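Local coordinates for protein butyrophilin subfamily 1 member A1 (Bos taurus, PDB 4HH8) that may act as a membrane-associated receptor in the secretion of milk-fat droplets and probably inhibits the proliferation of activated T cells, at residues Glu48-Trp51 / Val56-Ala59. The protein carries 1 engineered substitution. Residues are numbered along the deposited sequence; the frame is centred on the assembly and turned at random.
Sequences ELRW and VSPA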
loop_
_atom_site.group_PDB
_atom_site.type_symbol
_atom_site.label_atom_id
_atom_site.label_comp_id
_atom_site.label_asym_id
_atom_site.label_seq_id
_atom_site.Cartn_x
_atom_site.Cartn_y
_atom_site.Cartn_z
ATOM N N GLU A 48 -6.608 27.610 6.786
ATOM C CA GLU A 48 -5.424 26.814 6.973
ATOM C C GLU A 48 -5.797 25.355 6.764
ATOM O O GLU A 48 -6.649 24.823 7.483
ATOM C CB GLU A 48 -4.798 27.015 8.366
ATOM C CG GLU A 48 -3.626 26.046 8.657
ATOM C CD GLU A 48 -3.086 26.156 10.089
ATOM O OE1 GLU A 48 -2.985 27.288 10.593
ATOM O OE2 GLU A 48 -2.756 25.109 10.709
ATOM N N LEU A 49 -5.150 24.750 5.769
ATOM C CA LEU A 49 -5.262 23.329 5.415
ATOM C C LEU A 49 -3.949 22.640 5.765
ATOM O O LEU A 49 -2.933 22.977 5.176
ATOM C CB LEU A 49 -5.519 23.170 3.913
ATOM C CG LEU A 49 -6.685 24.005 3.340
ATOM C CD1 LEU A 49 -6.748 23.928 1.838
ATOM C CD2 LEU A 49 -8.059 23.652 3.949
ATOM N N ARG A 50 -3.959 21.703 6.709
ATOM C CA ARG A 50 -2.737 21.023 7.137
ATOM C C ARG A 50 -2.913 19.510 7.074
ATOM O O ARG A 50 -3.831 18.975 7.691
ATOM C CB ARG A 50 -2.378 21.410 8.575
ATOM C CG ARG A 50 -1.086 20.768 9.085
ATOM C CD ARG A 50 -0.837 20.993 10.599
ATOM N NE ARG A 50 -0.622 22.413 10.862
ATOM C CZ ARG A 50 0.560 23.016 10.964
ATOM N NH1 ARG A 50 1.703 22.334 10.850
ATOM N NH2 ARG A 50 0.597 24.328 11.177
ATOM N N TRP A 51 -2.066 18.817 6.339
ATOM C CA TRP A 51 -2.029 17.358 6.459
ATOM C C TRP A 51 -0.772 16.993 7.228
ATOM O O TRP A 51 0.292 17.582 7.011
ATOM C CB TRP A 51 -2.016 16.697 5.084
ATOM C CG TRP A 51 -3.349 16.432 4.490
ATOM C CD1 TRP A 51 -3.935 15.230 4.342
ATOM C CD2 TRP A 51 -4.246 17.392 3.924
ATOM N NE1 TRP A 51 -5.143 15.365 3.714
ATOM C CE2 TRP A 51 -5.358 16.685 3.447
ATOM C CE3 TRP A 51 -4.178 18.774 3.713
ATOM C CZ2 TRP A 51 -6.438 17.304 2.819
ATOM C CZ3 TRP A 51 -5.250 19.406 3.086
ATOM C CH2 TRP A 51 -6.375 18.655 2.646
ATOM N N VAL A 56 2.042 17.482 14.327
ATOM C CA VAL A 56 1.371 18.591 13.609
ATOM C C VAL A 56 2.352 19.395 12.759
ATOM O O VAL A 56 2.010 19.860 11.663
ATOM C CB VAL A 56 0.594 19.577 14.550
ATOM C CG1 VAL A 56 -0.401 18.837 15.438
ATOM C CG2 VAL A 56 1.550 20.417 15.386
ATOM N N SER A 57 3.575 19.546 13.267
ATOM C CA SER A 57 4.613 20.310 12.598
ATOM C C SER A 57 5.957 19.585 12.827
ATOM O O SER A 57 6.250 19.178 13.962
ATOM C CB SER A 57 4.629 21.734 13.168
ATOM O OG SER A 57 5.458 22.609 12.405
ATOM N N PRO A 58 6.770 19.388 11.759
ATOM C CA PRO A 58 6.501 19.754 10.363
ATOM C C PRO A 58 5.458 18.826 9.735
ATOM O O PRO A 58 5.319 17.670 10.153
ATOM C CB PRO A 58 7.854 19.600 9.676
ATOM C CG PRO A 58 8.819 19.076 10.713
ATOM C CD PRO A 58 8.050 18.670 11.907
ATOM N N ALA A 59 4.717 19.370 8.762
ATOM C CA ALA A 59 3.531 18.738 8.213
ATOM C C ALA A 59 3.873 18.067 6.897
ATOM O O ALA A 59 4.931 18.312 6.331
ATOM C CB ALA A 59 2.430 19.775 8.003
#
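Arg50 reaches from its strand to the backbone of the loop that follows, and its NH1 donates a hydrogen bond to Val56 O at 2.6 Å. The bond is short but bent: the N-H...O angle is 136°, and the nitrogen sits above the carbonyl plane. Behind the tip, Arg50 CD lies 3.2 Å from the same Val56 O, while Ser57 CB approaches NH1 obliquely at 3.8 Å. Lower down the chain, the methyl of Ala59 rests on Arg50 CG at 3.8 Å and also meets the backbone oxygen Trp51 O. With CG anti to the backbone N (chi1 -178°), the side chain runs out extended past the Ala59 methyl until a bend at chi3 (-65°) turns the guanidinium between loop and strand. Strand 48-52 and strand 61-64 are antiparallel neighbours in the immunoglobulin V-set domain, in the positions of the C and C' strands, so residues 56-59 belong to the C-C' loop, which includes a cis peptide bond before Pro58. From that C strand Trp51 points the other way, into the core of the sandwich, where it touches Cys110 of the intersheet disulfide. On the strand side, Glu48 OE2 lies in the guanidinium plane and forms a salt bridge with Arg50 NE at 3.4 Å, with weak hydrogen bonds from both NE and NH2. An alanine in place of Arg50 would probably leave Val56 O without this donor and Glu48 OE2 without its guanidinium partner. Leu62 and Arg64 of strand 61-64 touch the arginine side chain, and Ala59 is backbone-bonded to Glu72.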